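Local coordinates for protein annexin (Schistosoma mansoni, PDB 4MDU) that binds acidic phospholipid membranes in a calcium-dependent manner, aggregates liposomes in the presence of calcium and takes part in worm reproduction and host-parasite interaction, at residues H17-H22 with A200-G205; F98-C103 with K308-M313. One frame throughout, in Å; residues are numbered along the deposited sequence.

Contact 1 (H17-H22 with A200-G205); sequences HSFDPH and AIPDKG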
# COMPACT_ATOMS: atom_id res chain seq x y z
N HIS B 17 -10.96 -1.18 24.57
CA HIS B 17 -10.44 -0.01 23.82
C HIS B 17 -10.38 1.27 24.65
O HIS B 17 -9.90 2.30 24.17
CB HIS B 17 -11.31 0.30 22.59
CG HIS B 17 -11.55 -0.87 21.69
ND1 HIS B 17 -10.58 -1.37 20.84
CD2 HIS B 17 -12.65 -1.63 21.49
CE1 HIS B 17 -11.08 -2.38 20.16
NE2 HIS B 17 -12.33 -2.57 20.54
N SER B 18 -10.85 1.21 25.88
CA SER B 18 -11.23 2.40 26.62
C SER B 18 -10.11 3.10 27.37
O SER B 18 -10.25 4.26 27.73
CB SER B 18 -12.35 2.07 27.60
OG SER B 18 -13.61 2.17 26.97
N PHE B 19 -9.02 2.40 27.61
CA PHE B 19 -7.93 2.99 28.39
C PHE B 19 -6.63 3.03 27.60
O PHE B 19 -6.33 2.10 26.84
CB PHE B 19 -7.73 2.19 29.68
CG PHE B 19 -8.97 2.09 30.51
CD1 PHE B 19 -9.26 3.05 31.46
CD2 PHE B 19 -9.84 1.03 30.35
CE1 PHE B 19 -10.40 2.96 32.25
CE2 PHE B 19 -10.99 0.94 31.13
CZ PHE B 19 -11.26 1.90 32.08
N ASP B 20 -5.87 4.10 27.76
CA ASP B 20 -4.57 4.21 27.12
C ASP B 20 -3.58 3.24 27.77
O ASP B 20 -3.92 2.56 28.73
CB ASP B 20 -4.06 5.65 27.15
CG ASP B 20 -3.67 6.12 28.54
OD1 ASP B 20 -3.63 7.35 28.75
OD2 ASP B 20 -3.42 5.29 29.43
N PRO B 21 -2.35 3.17 27.23
CA PRO B 21 -1.36 2.21 27.75
C PRO B 21 -1.11 2.37 29.25
O PRO B 21 -0.79 1.38 29.93
CB PRO B 21 -0.10 2.56 26.96
CG PRO B 21 -0.63 3.09 25.66
CD PRO B 21 -1.84 3.90 26.05
N HIS B 22 -1.27 3.59 29.75
CA HIS B 22 -0.98 3.90 31.14
C HIS B 22 -2.20 3.83 32.04
O HIS B 22 -2.13 4.17 33.20
CB HIS B 22 -0.35 5.29 31.25
CG HIS B 22 0.92 5.43 30.47
ND1 HIS B 22 1.01 6.22 29.34
CD2 HIS B 22 2.13 4.85 30.62
CE1 HIS B 22 2.23 6.13 28.85
NE2 HIS B 22 2.93 5.31 29.61
N ALA B 200 -11.99 -2.01 36.60
CA ALA B 200 -11.25 -1.74 37.84
C ALA B 200 -9.93 -1.02 37.59
O ALA B 200 -9.24 -0.62 38.53
CB ALA B 200 -11.01 -3.05 38.59
N ILE B 201 -9.58 -0.85 36.32
CA ILE B 201 -8.29 -0.28 35.96
C ILE B 201 -7.98 1.06 36.63
O ILE B 201 -6.87 1.27 37.12
CB ILE B 201 -8.12 -0.21 34.43
CG1 ILE B 201 -7.76 -1.60 33.89
CG2 ILE B 201 -7.04 0.79 34.05
CD1 ILE B 201 -7.58 -1.64 32.39
N PRO B 202 -8.96 1.99 36.65
CA PRO B 202 -8.66 3.27 37.31
C PRO B 202 -8.39 3.09 38.81
O PRO B 202 -7.73 3.93 39.43
CB PRO B 202 -9.91 4.12 37.05
CG PRO B 202 -10.98 3.16 36.64
CD PRO B 202 -10.30 1.97 36.03
N ASP B 203 -8.89 2.00 39.38
CA ASP B 203 -8.62 1.67 40.77
C ASP B 203 -7.30 0.94 40.90
O ASP B 203 -6.42 1.36 41.66
CB ASP B 203 -9.72 0.76 41.34
CG ASP B 203 -11.06 1.44 41.40
OD1 ASP B 203 -11.10 2.69 41.48
OD2 ASP B 203 -12.09 0.73 41.37
N LYS B 204 -7.15 -0.14 40.15
CA LYS B 204 -6.07 -1.09 40.38
C LYS B 204 -4.87 -0.86 39.47
O LYS B 204 -3.80 -1.43 39.68
CB LYS B 204 -6.59 -2.51 40.23
CG LYS B 204 -7.81 -2.81 41.11
CD LYS B 204 -8.09 -4.31 41.21
CE LYS B 204 -9.27 -4.59 42.13
N GLY B 205 -5.04 -0.03 38.46
CA GLY B 205 -3.97 0.23 37.52
C GLY B 205 -3.79 -0.85 36.47
O GLY B 205 -4.22 -1.99 36.62
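Phe19 reaches from the N-terminal stretch toward the short helix 201-204 and touches Ile201 and Pro202 with its ring. CB sets off toward the helix, and CG stands anti to the carbonyl carbon (chi1 -56°), which swings the ring out to meet the helix side chains. The two ortho carbons then divide Ile201 between them: CD2 lies 4.0 Å from Ile201 CD1, while CD1 sits 4.1 Å from Ile201 CG2, the methyl that hangs over one ring face, displaced toward the rim. The phenyl and the isoleucine run antiparallel alongside one another. This joins the chain ahead of helix 38-48, the first helix of the annexin fold here, to the connection running from helix 177-187 of repeat 2 to helix 212-224 of repeat 3. Farther along the ring, CE1 comes to 3.9 Å from Pro202 CD, and the tip carbon CZ is 4.1 Å from that same CD, which approaches obliquely. Phe19 and Ile201 are buried, whereas Pro202 is exposed. Outside the two segments, the ring of His25 also meets that of Phe19, with the planes at about 50°, and the Phe19 backbone N makes a weak hydrogen bond to Tyr247 OH.

Contact 2 (F98-C103 with K308-M313); sequences FRKVLC and KDYALM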
# COMPACT_ATOMS: atom_id res chain seq x y z
N PHE B 98 -25.19 13.82 1.92
CA PHE B 98 -25.86 13.87 3.20
C PHE B 98 -26.53 12.53 3.45
O PHE B 98 -26.35 11.93 4.51
CB PHE B 98 -26.89 14.98 3.21
CG PHE B 98 -27.49 15.23 4.55
CD1 PHE B 98 -26.75 15.01 5.70
CD2 PHE B 98 -28.79 15.69 4.67
CE1 PHE B 98 -27.29 15.24 6.94
CE2 PHE B 98 -29.34 15.92 5.91
CZ PHE B 98 -28.60 15.70 7.05
N ARG B 99 -27.28 12.04 2.47
CA ARG B 99 -27.92 10.73 2.59
C ARG B 99 -26.89 9.62 2.86
O ARG B 99 -27.09 8.77 3.72
CB ARG B 99 -28.75 10.41 1.35
CG ARG B 99 -29.54 9.12 1.45
CD ARG B 99 -30.73 9.11 0.50
NE ARG B 99 -30.35 8.93 -0.90
CZ ARG B 99 -31.21 8.84 -1.91
NH1 ARG B 99 -32.52 8.92 -1.68
NH2 ARG B 99 -30.77 8.67 -3.15
N LYS B 100 -25.78 9.65 2.13
CA LYS B 100 -24.70 8.69 2.34
C LYS B 100 -24.28 8.65 3.81
O LYS B 100 -24.29 7.60 4.44
CB LYS B 100 -23.49 9.05 1.49
CG LYS B 100 -23.35 8.29 0.20
CD LYS B 100 -23.97 9.04 -0.96
CE LYS B 100 -23.75 8.29 -2.27
NZ LYS B 100 -22.31 7.94 -2.44
N VAL B 101 -23.92 9.80 4.36
CA VAL B 101 -23.38 9.80 5.70
C VAL B 101 -24.47 9.41 6.69
O VAL B 101 -24.21 8.73 7.70
CB VAL B 101 -22.69 11.14 6.05
CG1 VAL B 101 -23.72 12.26 6.17
CG2 VAL B 101 -21.89 11.00 7.34
N LEU B 102 -25.70 9.82 6.41
CA LEU B 102 -26.82 9.46 7.27
C LEU B 102 -27.02 7.94 7.30
O LEU B 102 -27.42 7.37 8.32
CB LEU B 102 -28.11 10.12 6.80
CG LEU B 102 -28.31 11.59 7.19
CD1 LEU B 102 -29.65 12.10 6.67
CD2 LEU B 102 -28.20 11.77 8.69
N CYS B 103 -26.75 7.28 6.19
CA CYS B 103 -26.97 5.85 6.14
C CYS B 103 -25.89 5.13 6.93
O CYS B 103 -26.18 4.18 7.63
CB CYS B 103 -27.07 5.33 4.71
SG CYS B 103 -28.70 5.63 3.94
N LYS B 308 -17.03 9.13 -1.98
CA LYS B 308 -16.55 8.09 -2.87
C LYS B 308 -15.57 7.19 -2.11
O LYS B 308 -15.33 6.04 -2.50
CB LYS B 308 -15.88 8.71 -4.11
CG LYS B 308 -16.83 9.53 -4.98
CD LYS B 308 -16.15 10.06 -6.25
N ASP B 309 -15.01 7.72 -1.02
CA ASP B 309 -14.19 6.93 -0.10
C ASP B 309 -14.77 7.08 1.29
O ASP B 309 -14.87 8.20 1.81
CB ASP B 309 -12.74 7.40 -0.09
CG ASP B 309 -11.82 6.39 0.59
OD1 ASP B 309 -11.39 5.45 -0.10
OD2 ASP B 309 -11.53 6.54 1.81
N TYR B 310 -15.13 5.95 1.91
CA TYR B 310 -15.89 5.97 3.15
C TYR B 310 -15.05 6.06 4.39
O TYR B 310 -15.59 6.18 5.49
CB TYR B 310 -16.79 4.74 3.23
CG TYR B 310 -18.11 4.93 2.54
CD1 TYR B 310 -19.29 4.93 3.26
CD2 TYR B 310 -18.17 5.11 1.16
CE1 TYR B 310 -20.51 5.10 2.63
CE2 TYR B 310 -19.39 5.29 0.53
CZ TYR B 310 -20.56 5.28 1.27
OH TYR B 310 -21.78 5.45 0.65
N ALA B 311 -13.72 6.02 4.22
CA ALA B 311 -12.81 5.94 5.36
C ALA B 311 -12.95 7.09 6.35
O ALA B 311 -13.03 6.87 7.57
CB ALA B 311 -11.35 5.79 4.88
N LEU B 312 -13.01 8.32 5.83
CA LEU B 312 -13.10 9.49 6.68
C LEU B 312 -14.30 9.44 7.59
O LEU B 312 -14.19 9.64 8.81
CB LEU B 312 -13.15 10.78 5.85
CG LEU B 312 -13.35 12.06 6.67
CD1 LEU B 312 -12.24 12.26 7.70
CD2 LEU B 312 -13.42 13.28 5.73
N MET B 313 -15.47 9.20 7.00
CA MET B 313 -16.69 9.14 7.80
C MET B 313 -16.74 7.87 8.68
O MET B 313 -17.22 7.92 9.81
CB MET B 313 -17.96 9.33 6.93
CG MET B 313 -18.35 8.16 6.03
SD MET B 313 -19.90 8.41 5.11
CE MET B 313 -19.25 8.93 3.54
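Met313 drives its sulfur against the flank of Val101, and this is the close, buried half of the contact. SD lies 3.8 Å from Val101 CA and 4.0 Å from Val101 CG2, so it rests on backbone and side chain together. The CA atoms of Val101 and Met313, the nearest pair across the two segments, are 7.0 Å apart. Met313 CG sits between the backbone N and the carbonyl carbon (chi1 73°), and a bend at chi3 (98°) folds CE back over a face of the Tyr310 ring in its own segment, 4.0 Å above the plane and offset toward the rim. The pairing brings helix 96-106 of annexin repeat 1 against the start of helix 311-320 in repeat 4, the two repeats that lie side by side in the annexin core. Met313 also touches Thr307; Gly306, a calcium-binding residue of the same loop, lies about 7 Å from the Met313 side chain in this calcium-free model. On the partly exposed side the contact thins to a lysine chain and a phenol. Tyr310 points its OH at the aliphatic part of Lys100, 3.3 Å from CG, and the two side chains cross at about a right angle. Bends at chi2 and chi4 put Lys100 NZ 4.0 Å from Tyr310 OH. Beside Tyr310, Asp309 OD2 accepts a weak capping bond from Ala311 N, 3.3 Å long.

Overall arrangement
Contacts 1 and 2 lie on opposite sides of the chain's centre, with their own centres about 33 Å apart and no touch between them; they share no helix. Both rest on apolar contacts across the segments, but the surfaces differ. Contact 1 is buried, an aromatic ring packed on aliphatic carbons with exposed Pro202 at its border, tying the N-terminal stretch to the chain between repeats 2 and 3, away from the annexin calcium sites. Contact 2, partly buried, works within the repeat architecture, between repeats 1 and 4, and is mixed: sulfur against valine where it is buried, a phenol hydroxyl beside a lysine chain where it is partly exposed, with a calcium-binding loop nearby.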